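Local structure of abietadiene synthase, chloroplastic (Abies grandis, 3S9V) at residues Lys427-Leu432 against Val747-Arg752; Asn498-Arg503 against Thr534-Asp539; Gly678-Asp683 against Ala697-Cys702; Thr684-Ala689 against Leu756-Gly761. The protein is a chloroplast enzyme of the terpene synthase family, a mainly helical chain that includes an N-terminal helical domain and a metal-binding helical domain. All blocks are in the same frame, centred on the assembly; numbering follows the deposited sequence.

Contact 1: Lys427-Leu432 against Val747-Arg752; sequences KSMPRL and VFETAR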
# COMPACT_ATOMS: atom_id res chain seq x y z
N LYS A 427 -2.86 -11.56 2.88
CA LYS A 427 -2.55 -11.90 4.27
C LYS A 427 -2.47 -10.66 5.14
O LYS A 427 -2.15 -10.76 6.32
CB LYS A 427 -1.21 -12.63 4.37
CG LYS A 427 -1.11 -13.92 3.60
CD LYS A 427 0.24 -14.55 3.84
CE LYS A 427 0.46 -15.77 2.97
NZ LYS A 427 1.79 -16.39 3.24
N SER A 428 -2.74 -9.51 4.56
CA SER A 428 -2.66 -8.26 5.29
C SER A 428 -4.02 -7.74 5.77
O SER A 428 -4.85 -7.30 4.97
CB SER A 428 -1.98 -7.21 4.41
OG SER A 428 -1.84 -5.98 5.11
N MET A 429 -4.23 -7.79 7.09
CA MET A 429 -5.48 -7.30 7.67
C MET A 429 -5.29 -5.81 7.97
O MET A 429 -4.24 -5.40 8.44
CB MET A 429 -5.80 -8.06 8.97
CG MET A 429 -5.60 -9.59 8.89
SD MET A 429 -6.46 -10.39 7.51
CE MET A 429 -8.13 -9.79 7.81
N PRO A 430 -6.32 -4.99 7.70
CA PRO A 430 -6.29 -3.54 7.92
C PRO A 430 -5.63 -3.02 9.20
O PRO A 430 -4.76 -2.14 9.13
CB PRO A 430 -7.77 -3.16 7.85
CG PRO A 430 -8.30 -4.12 6.83
CD PRO A 430 -7.66 -5.43 7.26
N ARG A 431 -6.01 -3.55 10.36
CA ARG A 431 -5.41 -3.07 11.61
C ARG A 431 -3.92 -3.40 11.69
O ARG A 431 -3.12 -2.56 12.12
CB ARG A 431 -6.14 -3.65 12.83
CG ARG A 431 -7.56 -3.14 13.02
CD ARG A 431 -7.59 -1.68 13.49
NE ARG A 431 -7.50 -0.74 12.38
CZ ARG A 431 -7.46 0.58 12.52
NH1 ARG A 431 -7.49 1.14 13.73
NH2 ARG A 431 -7.41 1.35 11.44
N LEU A 432 -3.55 -4.60 11.28
CA LEU A 432 -2.14 -5.00 11.33
C LEU A 432 -1.28 -4.16 10.38
O LEU A 432 -0.16 -3.77 10.72
CB LEU A 432 -2.00 -6.49 11.03
CG LEU A 432 -2.71 -7.38 12.06
CD1 LEU A 432 -2.56 -8.85 11.69
CD2 LEU A 432 -2.10 -7.11 13.43
N VAL A 747 -16.94 -10.74 3.26
CA VAL A 747 -16.59 -11.92 2.49
C VAL A 747 -15.09 -12.04 2.24
O VAL A 747 -14.49 -13.07 2.54
CB VAL A 747 -17.33 -11.93 1.14
CG1 VAL A 747 -16.88 -13.14 0.31
CG2 VAL A 747 -18.82 -11.99 1.36
N PHE A 748 -14.49 -10.97 1.71
CA PHE A 748 -13.07 -10.96 1.37
C PHE A 748 -12.11 -10.99 2.56
O PHE A 748 -11.08 -11.65 2.52
CB PHE A 748 -12.78 -9.73 0.50
CG PHE A 748 -11.43 -9.76 -0.17
CD1 PHE A 748 -11.19 -10.64 -1.21
CD2 PHE A 748 -10.41 -8.93 0.26
CE1 PHE A 748 -9.94 -10.68 -1.82
CE2 PHE A 748 -9.16 -8.97 -0.34
CZ PHE A 748 -8.93 -9.84 -1.38
N GLU A 749 -12.45 -10.27 3.62
CA GLU A 749 -11.61 -10.23 4.81
C GLU A 749 -11.64 -11.56 5.55
O GLU A 749 -10.64 -11.96 6.17
CB GLU A 749 -12.06 -9.12 5.75
CG GLU A 749 -11.92 -7.72 5.17
CD GLU A 749 -10.50 -7.39 4.75
OE1 GLU A 749 -9.56 -7.77 5.47
OE2 GLU A 749 -10.33 -6.75 3.69
N THR A 750 -12.78 -12.24 5.52
CA THR A 750 -12.88 -13.52 6.19
C THR A 750 -11.91 -14.49 5.50
O THR A 750 -11.24 -15.27 6.17
CB THR A 750 -14.34 -14.06 6.17
OG1 THR A 750 -15.16 -13.26 7.04
CG2 THR A 750 -14.38 -15.49 6.66
N ALA A 751 -11.81 -14.43 4.17
CA ALA A 751 -10.87 -15.30 3.45
C ALA A 751 -9.44 -14.94 3.85
O ALA A 751 -8.60 -15.81 4.08
CB ALA A 751 -11.05 -15.16 1.92
N ARG A 752 -9.16 -13.64 3.96
CA ARG A 752 -7.82 -13.18 4.34
C ARG A 752 -7.41 -13.67 5.72
O ARG A 752 -6.28 -14.11 5.91
CB ARG A 752 -7.76 -11.66 4.31
CG ARG A 752 -8.09 -11.06 2.95
CD ARG A 752 -8.17 -9.55 3.03
NE ARG A 752 -6.91 -8.92 2.69
CZ ARG A 752 -6.73 -7.61 2.63
NH1 ARG A 752 -7.74 -6.79 2.88
NH2 ARG A 752 -5.55 -7.11 2.27
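Charge is settled first within helix 741-757. One turn apart, E749 and R752 form a salt bridge: R752 NH1 gives its hydrogen to E749 OE2 at 2.7 Å, in the plane of the guanidinium and on the syn lone pair of the carboxylate. The bend at chi3 of R752 (93°) turns the flat group back along the helix to meet the acid. The same guanidinium faces segment 427-432, where the carbonyl of S428 lies over one of its faces. S428 O is 2.8 Å from R752 NH2, but the approach is too steep for a hydrogen bond, so the attraction is probably electrostatic. W425 supplies the better partner, its carbonyl accepting from R752 NH2 and its ring making a cation-pi contact. S428 OG turns elsewhere, to Y419 and E433.

Van der Waals contact comes from M429 and P430. The flexible, unbranched thioether of M429, bent at both chi2 and chi3, runs past R752 and E749 in the opposite sense. M429 SD rests 3.7 Å from R752 CB, and M429 CE lies against the carboxylate, 3.4 Å from E749 OE1. P430 meets the same oxygen tip to tip, with P430 CD 3.5 Å from E749 OE1; proline fits the first turn of a helix, where no backbone N-H is needed. M429 holds the N-cap position, so a helix start is docked on the side of a second helix, an arrangement in keeping with the all-helical terpene synthase fold.

Contact 2: Asn498-Arg503 against Thr534-Asp539; sequences NFTRER and TVILDD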
# COMPACT_ATOMS: atom_id res chain seq x y z
N ASN A 498 -15.92 -30.02 27.38
CA ASN A 498 -14.56 -30.54 27.47
C ASN A 498 -14.03 -31.03 26.13
O ASN A 498 -12.91 -31.56 26.06
CB ASN A 498 -14.50 -31.67 28.49
CG ASN A 498 -15.53 -32.75 28.23
OD1 ASN A 498 -15.59 -33.32 27.14
ND2 ASN A 498 -16.35 -33.04 29.23
N PHE A 499 -14.82 -30.87 25.07
CA PHE A 499 -14.40 -31.32 23.75
C PHE A 499 -13.89 -30.17 22.89
O PHE A 499 -13.53 -30.36 21.73
CB PHE A 499 -15.55 -32.01 23.02
CG PHE A 499 -16.77 -31.16 22.88
CD1 PHE A 499 -17.72 -31.10 23.89
CD2 PHE A 499 -16.96 -30.39 21.73
CE1 PHE A 499 -18.85 -30.30 23.76
CE2 PHE A 499 -18.08 -29.58 21.60
CZ PHE A 499 -19.03 -29.54 22.61
N THR A 500 -13.87 -28.97 23.46
CA THR A 500 -13.40 -27.80 22.74
C THR A 500 -12.67 -26.82 23.65
O THR A 500 -13.12 -26.53 24.76
CB THR A 500 -14.57 -27.08 22.02
OG1 THR A 500 -14.05 -26.02 21.21
CG2 THR A 500 -15.55 -26.50 23.04
N ARG A 501 -11.54 -26.31 23.16
CA ARG A 501 -10.72 -25.36 23.90
C ARG A 501 -11.21 -23.92 23.73
O ARG A 501 -11.33 -23.42 22.61
CB ARG A 501 -9.27 -25.46 23.43
CG ARG A 501 -9.11 -25.50 21.92
CD ARG A 501 -7.80 -24.87 21.49
NE ARG A 501 -7.74 -23.47 21.88
CZ ARG A 501 -6.80 -22.61 21.48
NH1 ARG A 501 -5.84 -23.02 20.66
NH2 ARG A 501 -6.83 -21.36 21.90
N GLU A 502 -11.48 -23.27 24.86
CA GLU A 502 -11.95 -21.88 24.87
C GLU A 502 -10.93 -20.98 24.18
O GLU A 502 -9.73 -21.17 24.34
CB GLU A 502 -12.17 -21.44 26.32
CG GLU A 502 -12.65 -20.00 26.50
CD GLU A 502 -11.54 -18.98 26.41
OE1 GLU A 502 -11.86 -17.77 26.41
OE2 GLU A 502 -10.35 -19.37 26.36
N ARG A 503 -11.42 -20.00 23.42
CA ARG A 503 -10.54 -19.07 22.70
C ARG A 503 -11.26 -17.85 22.13
O ARG A 503 -11.10 -17.51 20.96
CB ARG A 503 -9.81 -19.82 21.58
CG ARG A 503 -10.70 -20.76 20.80
CD ARG A 503 -9.87 -21.60 19.84
NE ARG A 503 -10.59 -22.79 19.38
CZ ARG A 503 -10.03 -23.79 18.71
NH1 ARG A 503 -8.74 -23.75 18.42
NH2 ARG A 503 -10.76 -24.84 18.36
N THR A 534 -19.15 -22.27 15.37
CA THR A 534 -18.77 -23.15 14.27
C THR A 534 -17.60 -24.01 14.74
O THR A 534 -17.42 -25.13 14.28
CB THR A 534 -18.37 -22.37 12.99
OG1 THR A 534 -17.25 -21.52 13.25
CG2 THR A 534 -19.53 -21.52 12.52
N VAL A 535 -16.81 -23.49 15.68
CA VAL A 535 -15.66 -24.23 16.22
C VAL A 535 -16.15 -25.32 17.16
O VAL A 535 -15.70 -26.47 17.08
CB VAL A 535 -14.69 -23.30 16.98
CG1 VAL A 535 -13.74 -24.12 17.85
CG2 VAL A 535 -13.90 -22.47 16.00
N ILE A 536 -17.07 -24.95 18.05
CA ILE A 536 -17.65 -25.87 19.03
C ILE A 536 -18.39 -27.02 18.34
O ILE A 536 -18.18 -28.19 18.69
CB ILE A 536 -18.64 -25.12 19.97
CG1 ILE A 536 -17.88 -24.15 20.88
CG2 ILE A 536 -19.44 -26.11 20.80
CD1 ILE A 536 -18.80 -23.27 21.72
N LEU A 537 -19.25 -26.69 17.39
CA LEU A 537 -20.01 -27.71 16.67
C LEU A 537 -19.10 -28.54 15.78
O LEU A 537 -19.34 -29.73 15.55
CB LEU A 537 -21.13 -27.06 15.85
CG LEU A 537 -22.18 -26.33 16.70
CD1 LEU A 537 -23.32 -25.83 15.81
CD2 LEU A 537 -22.72 -27.26 17.75
N ASP A 538 -18.04 -27.92 15.28
CA ASP A 538 -17.09 -28.63 14.44
C ASP A 538 -16.46 -29.75 15.27
O ASP A 538 -16.31 -30.87 14.79
CB ASP A 538 -15.99 -27.69 13.95
CG ASP A 538 -15.13 -28.31 12.88
OD1 ASP A 538 -14.09 -27.71 12.52
OD2 ASP A 538 -15.49 -29.40 12.38
N ASP A 539 -16.09 -29.43 16.51
CA ASP A 539 -15.49 -30.43 17.39
C ASP A 539 -16.54 -31.48 17.77
O ASP A 539 -16.24 -32.67 17.84
CB ASP A 539 -14.92 -29.78 18.66
CG ASP A 539 -13.75 -28.85 18.38
OD1 ASP A 539 -12.95 -29.14 17.46
OD2 ASP A 539 -13.61 -27.83 19.10
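With its OG1 anti to the backbone N (chi1 -174°), T500 presents the hydroxyl to helix 521-541, while D539 sends CG anti to its own carbonyl carbon (chi1 -66°) and its carboxylate out toward the loop to receive it. T500 OG1 donates to D539 OD2 at 2.8 Å, nearly along the C-O axis of the acid. F499 takes the crowded first torsion (chi1 57°), which swings its ring against the helix edge-on. F499 CE2 lies 3.2 Å from I536 O, near the ring plane, so the slightly positive ring hydrogens face a carbonyl oxygen, and the same carbon packs on I536 CG2 at 3.8 Å. D539 CB fills the next stretch of the ring edge, 3.7 Å from F499 CD2. D538 and D539 open the aspartate-rich DDxxD signature of class I terpene synthases, which in this family serves metal binding; the loop therefore touches the motif helix at its second aspartate. W489 and Q571, from two other helices, lie beside I536 and F499. R503 reaches in with CG to NE extended and meets V535 tip to tip, R503 NH2 only 3.1 Å from V535 CG1. Its guanidinium edge also faces the acid, but R503 NH2 stays 4.2 Å from D539 OD2, short of a salt bridge, though the positive charge may favour the ionised carboxylate. R501 and R503 shield one another, the CD of each lying over a guanidinium face of the other.

Contact 3: Gly678-Asp683 against Ala697-Cys702; sequences GRLVND and ASAIQC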
# COMPACT_ATOMS: atom_id res chain seq x y z
N GLY A 678 -10.49 -20.74 1.96
CA GLY A 678 -10.30 -20.98 3.38
C GLY A 678 -10.02 -22.45 3.62
O GLY A 678 -9.10 -22.82 4.36
N ARG A 679 -10.82 -23.30 3.00
CA ARG A 679 -10.65 -24.74 3.15
C ARG A 679 -9.27 -25.22 2.72
O ARG A 679 -8.63 -25.98 3.43
CB ARG A 679 -11.67 -25.49 2.30
CG ARG A 679 -11.52 -27.00 2.39
CD ARG A 679 -12.29 -27.48 3.59
NE ARG A 679 -11.45 -27.94 4.68
CZ ARG A 679 -11.89 -28.15 5.92
NH1 ARG A 679 -11.04 -28.59 6.85
NH2 ARG A 679 -13.15 -27.92 6.24
N LEU A 680 -8.83 -24.78 1.55
CA LEU A 680 -7.54 -25.21 1.02
C LEU A 680 -6.32 -24.75 1.83
O LEU A 680 -5.39 -25.53 2.03
CB LEU A 680 -7.38 -24.77 -0.44
CG LEU A 680 -8.42 -25.30 -1.43
CD1 LEU A 680 -8.04 -24.89 -2.85
CD2 LEU A 680 -8.48 -26.81 -1.34
N VAL A 681 -6.32 -23.50 2.28
CA VAL A 681 -5.17 -23.04 3.05
C VAL A 681 -5.11 -23.83 4.34
O VAL A 681 -4.04 -24.26 4.77
CB VAL A 681 -5.24 -21.52 3.36
CG1 VAL A 681 -6.31 -21.23 4.41
CG2 VAL A 681 -3.88 -21.03 3.82
N ASN A 682 -6.28 -24.04 4.95
CA ASN A 682 -6.40 -24.79 6.19
C ASN A 682 -5.89 -26.22 6.02
O ASN A 682 -5.16 -26.73 6.87
CB ASN A 682 -7.88 -24.79 6.62
CG ASN A 682 -8.12 -25.54 7.93
OD1 ASN A 682 -7.93 -26.75 8.01
ND2 ASN A 682 -8.54 -24.81 8.97
N ASP A 683 -6.26 -26.85 4.91
CA ASP A 683 -5.88 -28.23 4.61
C ASP A 683 -4.41 -28.45 4.26
O ASP A 683 -3.80 -29.41 4.72
CB ASP A 683 -6.76 -28.79 3.48
CG ASP A 683 -8.07 -29.39 3.99
OD1 ASP A 683 -8.59 -28.93 5.03
OD2 ASP A 683 -8.59 -30.32 3.34
N ALA A 697 -9.36 -38.08 5.05
CA ALA A 697 -9.99 -37.35 3.96
C ALA A 697 -9.69 -35.86 4.01
O ALA A 697 -10.20 -35.14 4.87
CB ALA A 697 -11.50 -37.59 3.99
N SER A 698 -8.87 -35.39 3.08
CA SER A 698 -8.52 -33.97 3.02
C SER A 698 -8.20 -33.55 1.60
O SER A 698 -8.10 -34.38 0.70
CB SER A 698 -7.32 -33.68 3.94
OG SER A 698 -6.10 -34.15 3.38
N ALA A 699 -8.02 -32.25 1.39
CA ALA A 699 -7.70 -31.77 0.06
C ALA A 699 -6.55 -32.59 -0.53
O ALA A 699 -6.73 -33.24 -1.56
CB ALA A 699 -7.32 -30.30 0.13
N ILE A 700 -5.39 -32.57 0.12
CA ILE A 700 -4.22 -33.30 -0.37
C ILE A 700 -4.47 -34.80 -0.49
O ILE A 700 -4.27 -35.37 -1.56
CB ILE A 700 -2.99 -33.08 0.54
CG1 ILE A 700 -2.56 -31.61 0.53
CG2 ILE A 700 -1.82 -33.93 0.05
CD1 ILE A 700 -3.54 -30.67 1.20
N GLN A 701 -4.92 -35.42 0.60
CA GLN A 701 -5.18 -36.86 0.61
C GLN A 701 -6.09 -37.30 -0.53
O GLN A 701 -5.83 -38.31 -1.19
CB GLN A 701 -5.82 -37.26 1.95
CG GLN A 701 -4.90 -37.02 3.14
CD GLN A 701 -5.55 -37.38 4.47
OE1 GLN A 701 -6.51 -36.74 4.90
NE2 GLN A 701 -5.02 -38.41 5.13
N CYS A 702 -7.15 -36.53 -0.77
CA CYS A 702 -8.10 -36.83 -1.83
C CYS A 702 -7.51 -36.65 -3.22
O CYS A 702 -7.78 -37.44 -4.12
CB CYS A 702 -9.35 -35.97 -1.68
SG CYS A 702 -10.36 -36.36 -0.23
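D683, with most surface buried here, is the second residue of the NDxx(S/T)xxxE signature of class I terpene synthases, which begins at N682 on helix 669-693. In the family the metal ligands are usually the first, fifth and ninth positions; this second-position acid is engaged instead by protein groups and joins helix 669-693 to the start of helix 699-706. Its two oxygens divide the work. D683 OD1 is gripped side-on by R679, one turn earlier: R679 NE approaches D683 OD1 from above the carboxylate plane at 3.0 Å, and R679 NH1 donates to the syn lone pair of the same oxygen. D683 OD2 points across the contact and accepts from A699 N at 2.8 Å in an almost straight bond (168°), through its anti lone pair; Y631 OH is a second partner.

A699 ranks next. It opens helix 699-706, whose first-turn N-H groups lack carbonyl partners within the helix, so an aspartate suits the place and the helix end may favour its negative charge. S698, at the N-cap, meets another of these groups: Q701 N donates to S698 OG at 3.3 Å. The small methyl allows the close approach, A699 CB lying 3.7 Å from D683 CB, and L680 packs on the apolar side, its CD2 4.0 Å from A699 CB.

I700 is third, and its branched side chain packs against T684 and Y687. Its tip ends over the backbone, with I700 CD1 3.7 Å from D683 O.

Contact 4: Thr684-Ala689 against Leu756-Gly761; sequences TKTYQA and LFYMQG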
# COMPACT_ATOMS: atom_id res chain seq x y z
N THR A 684 -3.84 -27.57 3.44
CA THR A 684 -2.44 -27.72 3.07
C THR A 684 -1.55 -27.64 4.32
O THR A 684 -0.44 -28.17 4.34
CB THR A 684 -2.00 -26.62 2.10
OG1 THR A 684 -2.25 -25.33 2.68
CG2 THR A 684 -2.75 -26.74 0.78
N LYS A 685 -2.06 -26.98 5.35
CA LYS A 685 -1.34 -26.82 6.60
C LYS A 685 -1.61 -27.97 7.56
O LYS A 685 -0.79 -28.88 7.71
CB LYS A 685 -1.76 -25.50 7.25
CG LYS A 685 -0.86 -25.01 8.38
CD LYS A 685 0.40 -24.35 7.85
CE LYS A 685 1.18 -23.65 8.97
NZ LYS A 685 2.35 -22.89 8.45
N THR A 686 -2.78 -27.94 8.19
CA THR A 686 -3.19 -28.95 9.16
C THR A 686 -3.12 -30.41 8.73
O THR A 686 -2.96 -31.29 9.58
CB THR A 686 -4.63 -28.69 9.67
OG1 THR A 686 -5.54 -28.77 8.58
CG2 THR A 686 -4.72 -27.31 10.32
N TYR A 687 -3.26 -30.69 7.44
CA TYR A 687 -3.21 -32.07 6.98
C TYR A 687 -1.94 -32.73 7.51
O TYR A 687 -1.86 -33.96 7.63
CB TYR A 687 -3.26 -32.15 5.45
CG TYR A 687 -1.97 -32.61 4.78
CD1 TYR A 687 -0.86 -31.77 4.71
CD2 TYR A 687 -1.87 -33.88 4.23
CE1 TYR A 687 0.32 -32.19 4.10
CE2 TYR A 687 -0.70 -34.31 3.62
CZ TYR A 687 0.39 -33.46 3.56
OH TYR A 687 1.56 -33.89 2.96
N GLN A 688 -0.96 -31.90 7.83
CA GLN A 688 0.33 -32.33 8.36
C GLN A 688 0.19 -33.27 9.56
O GLN A 688 0.66 -34.41 9.53
CB GLN A 688 1.14 -31.10 8.78
CG GLN A 688 2.61 -31.36 9.06
CD GLN A 688 3.42 -31.48 7.78
OE1 GLN A 688 3.16 -32.33 6.94
NE2 GLN A 688 4.42 -30.60 7.64
N ALA A 689 -0.46 -32.79 10.62
CA ALA A 689 -0.64 -33.57 11.83
C ALA A 689 -1.90 -34.42 11.86
O ALA A 689 -1.90 -35.52 12.42
CB ALA A 689 -0.61 -32.65 13.04
N LEU A 756 -4.02 -15.68 6.71
CA LEU A 756 -3.09 -15.26 7.75
C LEU A 756 -2.88 -16.32 8.83
O LEU A 756 -1.74 -16.65 9.19
CB LEU A 756 -3.58 -13.96 8.41
CG LEU A 756 -2.68 -13.42 9.54
CD1 LEU A 756 -1.32 -13.01 8.99
CD2 LEU A 756 -3.35 -12.22 10.20
N PHE A 757 -3.96 -16.89 9.35
CA PHE A 757 -3.83 -17.89 10.39
C PHE A 757 -3.13 -19.15 9.92
O PHE A 757 -2.42 -19.78 10.70
CB PHE A 757 -5.20 -18.27 10.97
CG PHE A 757 -5.76 -17.25 11.93
CD1 PHE A 757 -6.95 -17.51 12.60
CD2 PHE A 757 -5.10 -16.05 12.17
CE1 PHE A 757 -7.48 -16.58 13.50
CE2 PHE A 757 -5.61 -15.13 13.06
CZ PHE A 757 -6.81 -15.39 13.73
N TYR A 758 -3.33 -19.53 8.67
CA TYR A 758 -2.73 -20.75 8.14
C TYR A 758 -1.69 -20.49 7.07
O TYR A 758 -1.46 -21.32 6.20
CB TYR A 758 -3.83 -21.66 7.57
CG TYR A 758 -4.86 -22.06 8.60
CD1 TYR A 758 -4.60 -23.08 9.52
CD2 TYR A 758 -6.08 -21.39 8.68
CE1 TYR A 758 -5.55 -23.42 10.50
CE2 TYR A 758 -7.02 -21.72 9.65
CZ TYR A 758 -6.75 -22.73 10.56
OH TYR A 758 -7.70 -23.03 11.51
N MET A 759 -1.04 -19.33 7.14
CA MET A 759 -0.03 -18.98 6.15
C MET A 759 1.19 -19.89 6.20
O MET A 759 1.49 -20.52 7.21
CB MET A 759 0.42 -17.52 6.34
CG MET A 759 1.14 -17.21 7.65
SD MET A 759 1.53 -15.45 7.79
CE MET A 759 2.87 -15.31 6.59
N GLN A 760 1.88 -19.96 5.07
CA GLN A 760 3.08 -20.77 4.93
C GLN A 760 4.16 -20.19 5.85
O GLN A 760 4.66 -19.09 5.62
CB GLN A 760 3.57 -20.74 3.48
CG GLN A 760 4.72 -21.68 3.18
CD GLN A 760 4.34 -23.13 3.39
OE1 GLN A 760 3.47 -23.66 2.70
NE2 GLN A 760 4.99 -23.78 4.35
N GLY A 761 4.49 -20.93 6.91
CA GLY A 761 5.50 -20.46 7.84
C GLY A 761 6.90 -20.57 7.28
O GLY A 761 7.27 -19.86 6.34
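K685 NZ has one firm bond across this contact, donated to M759 O at 2.8 Å. It arrives in the plane of the carbonyl, at a C=O...donor angle of 151°. G761 N sits near, 3.3 Å from K685 NZ, but two donors cannot bond. CG anti to the backbone N (chi1 -166°) carries the chain out of helix 669-693, and after a bend at chi2 the rest runs straight to the target. Lysine suits the place: its long apolar shaft passes Y758, and its charge meets a carbonyl in the loop that follows helix 741-757.

Y758, the first residue to leave that helix, supplies the apolar partner. K685 CG approaches the edge of its ring, 4.4 Å from Y758 CD1, and the T686 and Y758 side chains cross obliquely, T686 CG2 4.0 Å from Y758 CE1. T686 can offer its methyl because its OG1 turns back to the helix, bonding to N682 O and weakly to E690 OE2. N682, T686 and E690 fit the first, fifth and ninth positions of the NDxx(S/T)xxxE signature, the second metal-binding motif of class I terpene synthases, so the loop here packs against that motif's helix.

How the contacts relate
Followed from the N terminus, the chain first lays down 427-432, which waits 314 residues for 747-752; contact 1 thus closes the longest loop. Within that span, contact 2 closes a short loop from 498-503 to helix 521-541, and contact 3 later closes a still shorter one around the end of helix 669-693; these two lie in series. Contact 4 opens at 684-689, between the segments of contact 3, and closes at 756-761, beyond contact 1, so it crosses both. Helix 741-757 joins contacts 1 and 4, where M429 packs on L756; helix 669-693 joins contacts 3 and 4, where N682 meets Y758. Contact 2 stands apart, on the helix bearing the aspartate-rich motif.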